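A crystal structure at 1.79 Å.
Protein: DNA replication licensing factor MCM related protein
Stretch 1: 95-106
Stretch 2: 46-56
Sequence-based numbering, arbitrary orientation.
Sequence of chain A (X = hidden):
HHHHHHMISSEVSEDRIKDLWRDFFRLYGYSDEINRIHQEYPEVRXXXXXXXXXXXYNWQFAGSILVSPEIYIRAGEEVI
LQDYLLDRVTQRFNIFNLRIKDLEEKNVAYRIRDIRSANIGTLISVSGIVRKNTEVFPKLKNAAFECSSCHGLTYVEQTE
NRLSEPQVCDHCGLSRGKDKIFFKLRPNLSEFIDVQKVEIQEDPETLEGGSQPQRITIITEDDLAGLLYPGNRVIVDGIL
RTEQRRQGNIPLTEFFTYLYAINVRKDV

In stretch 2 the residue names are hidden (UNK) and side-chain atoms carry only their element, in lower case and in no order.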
# COMPACT_ATOMS: atom_id res chain seq x y z
N ILE A 95 -0.71 10.28 4.59
CA ILE A 95 -0.38 8.87 4.45
C ILE A 95 -0.88 8.06 5.64
O ILE A 95 -0.69 8.45 6.79
CB ILE A 95 1.15 8.66 4.32
CG1 ILE A 95 1.68 9.37 3.08
CG2 ILE A 95 1.48 7.18 4.27
CD1 ILE A 95 3.19 9.36 2.95
N PHE A 96 -1.52 6.93 5.37
CA PHE A 96 -1.85 5.98 6.42
C PHE A 96 -1.84 4.55 5.90
O PHE A 96 -2.24 4.29 4.77
CB PHE A 96 -3.21 6.28 7.05
CG PHE A 96 -3.41 5.60 8.37
CD1 PHE A 96 -3.95 4.33 8.44
CD2 PHE A 96 -3.03 6.22 9.54
CE1 PHE A 96 -4.12 3.70 9.65
CE2 PHE A 96 -3.18 5.60 10.75
CZ PHE A 96 -3.73 4.33 10.81
N ASN A 97 -1.37 3.63 6.74
CA ASN A 97 -1.31 2.22 6.38
C ASN A 97 -2.25 1.39 7.23
O ASN A 97 -2.03 1.19 8.42
CB ASN A 97 0.10 1.68 6.57
CG ASN A 97 1.14 2.51 5.86
OD1 ASN A 97 0.99 2.85 4.69
ND2 ASN A 97 2.21 2.85 6.57
N LEU A 98 -3.31 0.90 6.59
CA LEU A 98 -4.19 -0.07 7.21
C LEU A 98 -3.70 -1.45 6.79
O LEU A 98 -3.63 -1.75 5.60
CB LEU A 98 -5.63 0.17 6.75
CG LEU A 98 -6.71 -0.75 7.32
CD1 LEU A 98 -6.69 -0.74 8.83
CD2 LEU A 98 -8.08 -0.31 6.81
N ARG A 99 -3.35 -2.27 7.77
CA ARG A 99 -2.80 -3.59 7.50
C ARG A 99 -3.67 -4.67 8.10
O ARG A 99 -4.33 -4.46 9.12
CB ARG A 99 -1.37 -3.69 8.06
CG ARG A 99 -0.43 -2.66 7.46
CD ARG A 99 1.01 -2.88 7.90
NE ARG A 99 1.90 -1.87 7.32
CZ ARG A 99 2.24 -1.82 6.04
NH1 ARG A 99 1.76 -2.71 5.19
NH2 ARG A 99 3.05 -0.86 5.61
N ILE A 100 -3.68 -5.83 7.46
CA ILE A 100 -4.47 -6.97 7.92
C ILE A 100 -3.54 -8.00 8.55
O ILE A 100 -2.51 -8.34 7.98
CB ILE A 100 -5.22 -7.63 6.74
CG1 ILE A 100 -6.03 -6.60 5.96
CG2 ILE A 100 -6.13 -8.75 7.25
CD1 ILE A 100 -7.02 -5.83 6.81
N LYS A 101 -3.92 -8.49 9.73
CA LYS A 101 -3.16 -9.54 10.39
C LYS A 101 -4.09 -10.71 10.73
O LYS A 101 -5.29 -10.66 10.46
CB LYS A 101 -2.50 -9.01 11.66
CG LYS A 101 -3.48 -8.51 12.71
CD LYS A 101 -2.79 -8.13 14.01
CE LYS A 101 -3.79 -7.58 15.00
NZ LYS A 101 -3.16 -7.16 16.29
N ASP A 102 -3.52 -11.76 11.31
CA ASP A 102 -4.29 -12.92 11.75
C ASP A 102 -4.99 -13.63 10.59
O ASP A 102 -6.15 -14.02 10.69
CB ASP A 102 -5.30 -12.51 12.82
CG ASP A 102 -4.64 -11.90 14.05
OD1 ASP A 102 -3.46 -12.20 14.32
OD2 ASP A 102 -5.31 -11.12 14.76
N LEU A 103 -4.27 -13.80 9.49
CA LEU A 103 -4.79 -14.48 8.31
C LEU A 103 -4.44 -15.96 8.29
O LEU A 103 -4.90 -16.70 7.41
CB LEU A 103 -4.24 -13.82 7.05
CG LEU A 103 -4.85 -12.48 6.67
CD1 LEU A 103 -3.96 -11.75 5.67
CD2 LEU A 103 -6.25 -12.68 6.09
N GLU A 104 -3.63 -16.41 9.25
CA GLU A 104 -3.07 -17.76 9.22
C GLU A 104 -4.11 -18.87 9.25
O GLU A 104 -3.86 -19.97 8.76
CB GLU A 104 -2.06 -17.95 10.36
CG GLU A 104 -2.68 -18.00 11.75
CD GLU A 104 -2.99 -16.63 12.30
OE1 GLU A 104 -2.57 -15.63 11.69
OE2 GLU A 104 -3.66 -16.55 13.36
N GLU A 105 -5.28 -18.60 9.83
CA GLU A 105 -6.34 -19.60 9.89
C GLU A 105 -7.15 -19.62 8.60
O GLU A 105 -7.77 -20.63 8.26
CB GLU A 105 -7.25 -19.35 11.09
CG GLU A 105 -6.59 -19.60 12.44
CD GLU A 105 -6.33 -21.07 12.70
OE1 GLU A 105 -7.26 -21.88 12.52
OE2 GLU A 105 -5.19 -21.41 13.09
N LYS A 106 -7.15 -18.50 7.89
CA LYS A 106 -7.87 -18.40 6.62
C LYS A 106 -7.00 -18.88 5.47
O LYS A 106 -7.38 -19.77 4.72
CB LYS A 106 -8.31 -16.95 6.37
CG LYS A 106 -9.07 -16.75 5.07
CD LYS A 106 -10.52 -17.19 5.19
CE LYS A 106 -11.26 -17.00 3.88
NZ LYS A 106 -12.74 -17.03 4.05
N UNK A 46 0.18 3.62 11.15
CA UNK A 46 -0.21 2.27 10.79
C UNK A 46 -1.18 1.68 11.82
O UNK A 46 -0.98 1.82 13.02
c UNK A 46 1.00 1.33 10.71
o UNK A 46 1.95 1.85 9.77
c UNK A 46 0.58 -0.07 10.29
N UNK A 47 -2.21 1.00 11.32
CA UNK A 47 -3.12 0.25 12.17
C UNK A 47 -3.23 -1.17 11.64
O UNK A 47 -3.46 -1.37 10.46
c UNK A 47 -4.51 0.89 12.16
c UNK A 47 -6.97 0.64 12.66
c UNK A 47 -5.27 0.22 14.46
c UNK A 47 -5.57 0.13 12.97
N UNK A 48 -3.04 -2.15 12.52
CA UNK A 48 -3.28 -3.55 12.19
C UNK A 48 -4.68 -3.95 12.61
O UNK A 48 -5.08 -3.74 13.76
c UNK A 48 0.05 -3.44 12.69
c UNK A 48 1.30 -3.36 12.10
c UNK A 48 1.62 -4.21 11.07
c UNK A 48 -0.89 -4.36 12.24
c UNK A 48 -2.26 -4.44 12.87
o UNK A 48 2.87 -4.14 10.48
c UNK A 48 -0.54 -5.20 11.20
c UNK A 48 0.71 -5.13 10.61
N UNK A 49 -5.43 -4.55 11.69
CA UNK A 49 -6.77 -5.05 11.98
C UNK A 49 -6.78 -6.57 11.85
O UNK A 49 -6.24 -7.13 10.90
c UNK A 49 -7.81 -4.45 11.02
c UNK A 49 -9.13 -5.18 11.14
c UNK A 49 -7.99 -2.96 11.30
N UNK A 50 -7.41 -7.23 12.82
CA UNK A 50 -7.43 -8.69 12.84
C UNK A 50 -8.45 -9.24 11.86
O UNK A 50 -9.61 -8.84 11.87
o UNK A 50 -7.84 -10.60 14.27
c UNK A 50 -7.76 -9.19 14.25
N UNK A 51 -8.02 -10.16 11.00
CA UNK A 51 -8.95 -10.76 10.07
C UNK A 51 -10.01 -11.57 10.82
O UNK A 51 -11.12 -11.74 10.33
c UNK A 51 -10.26 -11.58 5.87
c UNK A 51 -9.66 -13.35 7.90
c UNK A 51 -9.12 -12.07 7.92
c UNK A 51 -10.79 -12.85 5.85
c UNK A 51 -10.49 -13.74 6.86
c UNK A 51 -9.44 -11.19 6.90
c UNK A 51 -8.24 -11.64 9.05
N UNK A 52 -9.65 -12.05 12.01
CA UNK A 52 -10.59 -12.78 12.85
C UNK A 52 -11.77 -11.89 13.22
O UNK A 52 -12.92 -12.34 13.26
c UNK A 52 -8.67 -14.12 13.93
c UNK A 52 -5.56 -14.85 15.88
n UNK A 52 -5.58 -14.01 16.91
c UNK A 52 -9.91 -13.25 14.14
c UNK A 52 -7.84 -14.15 15.21
n UNK A 52 -4.50 -15.60 15.66
n UNK A 52 -6.61 -14.93 15.06
N UNK A 53 -11.48 -10.63 13.53
CA UNK A 53 -12.53 -9.65 13.83
C UNK A 53 -13.37 -9.36 12.59
O UNK A 53 -14.60 -9.30 12.66
c UNK A 53 -11.35 -8.51 15.77
c UNK A 53 -11.93 -8.35 14.37
o UNK A 53 -10.58 -7.63 16.19
o UNK A 53 -11.68 -9.51 16.44
N UNK A 54 -12.71 -9.17 11.45
CA UNK A 54 -13.43 -8.89 10.20
C UNK A 54 -14.39 -10.01 9.84
O UNK A 54 -15.54 -9.76 9.46
c UNK A 54 -10.46 -7.35 8.19
c UNK A 54 -11.67 -7.33 9.12
c UNK A 54 -12.58 -6.15 8.78
c UNK A 54 -12.44 -8.65 9.06
N UNK A 55 -13.93 -11.26 9.94
CA UNK A 55 -14.78 -12.41 9.66
C UNK A 55 -15.99 -12.45 10.58
O UNK A 55 -17.11 -12.74 10.15
c UNK A 55 -13.99 -13.71 9.80
o UNK A 55 -12.29 -15.86 9.71
c UNK A 55 -13.72 -14.41 8.47
o UNK A 55 -12.88 -16.50 7.70
c UNK A 55 -12.90 -15.68 8.64
N UNK A 56 -15.76 -12.18 11.86
CA UNK A 56 -16.82 -12.18 12.86
C UNK A 56 -17.85 -11.09 12.58
O UNK A 56 -19.04 -11.24 12.85
o UNK A 56 -17.46 -13.55 15.53
c UNK A 56 -16.23 -11.98 14.25
o UNK A 56 -17.67 -11.42 16.06
c UNK A 56 -17.19 -12.34 15.36

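Position 46 has three side-chain atoms: one carbon carrying an oxygen and a carbon. The oxygen lies 3.4 Å from Asn97 ND2, and the outer carbon lies 3.7 Å from Arg99 NE. A beta-branched hydroxyl side chain is Thr46. Asn97 ND2 donates a weak hydrogen bond to Thr46 OG1.

Position 47 has four carbons, forked at the second. Its CB is 3.8 Å from Phe96 CZ, and one terminal carbon is 4.1 Å from Leu98 CD1. The fork one carbon out from CB gives Leu47. Its side chain shares a sheet face with Leu98.

Position 48 has one carbon, then a six-carbon ring bearing an oxygen. The oxygen is 3.4 Å from Arg99 CD. This is Tyr48. Arg99 CG lies over one face of the ring, and Lys101 CD is 3.9 Å from Tyr48 CB.

Position 49 has three carbons, one carrying the other two. One of the outer carbons is 3.6 Å from Leu98 CD1. Branching at CB with carbon alone gives Val49. It lies on the same sheet face as Leu98 and Ile100.

Position 50 has one carbon and one oxygen. The oxygen is 2.6 Å from Asp102 OD2. This is Ser50. Its OG donates to Asp102 OD2 and accepts a weak capping bond from the backbone N of position 52, so one hydroxyl links the helix start to stretch 1.

Position 51 has one carbon, then a six-carbon ring with no oxygen. Leu103 CD2 sits over one face of the ring, and Ile100 CG2 is 4.0 Å from CB of position 51. This is Phe51. Leu103 CD2 is 3.8 Å from the centroid of the Phe51 ring, in a CH-pi contact, and Lys106 CG is 3.8 Å from Phe51 CE2.

Position 52 has three carbons, a nitrogen, and a carbon carrying two more nitrogens. One of these two outer nitrogens is 2.6 Å from Glu104 OE2. The guanidinium identifies Arg52. Glu104 OE2 lies at its edge, in a hydrogen-bonded salt bridge with Arg52 NH2. Asp102 OD2 is 3.6 Å from Arg52 NH1, a long salt bridge of charges only, since the oxygen is well out of the guanidinium plane.

Position 53 has two carbons, the second carrying two oxygens. It makes no contact with stretch 1. This is Asp53.

Position 54 has four carbons, forked at the second. One terminal carbon is 4.0 Å from Ile100 CD1. This is Leu54.

Position 55 has three carbons, the third carrying two oxygens. One oxygen is 3.7 Å from Lys106 NZ. This is Glu55, in a long salt bridge.

Position 56 has two carbons and two oxygens and is out of reach of stretch 1. This is Asp56.

The contact is built on two parallel strands. Leu47 N bonds Asn97 O (2.9 Å), Arg99 N bonds Leu47 O (2.8 Å), Val49 N bonds Arg99 O (2.8 Å), and Lys101 N bonds Val49 O (2.9 Å). Phe51 N to Lys101 O (2.8 Å) carries the ladder into the helix. Beyond the strands, Phe51 packs against apolar groups while Arg52 and Glu55 add charged links.

Stretch 2 (46-56) TLYVSFRDLED
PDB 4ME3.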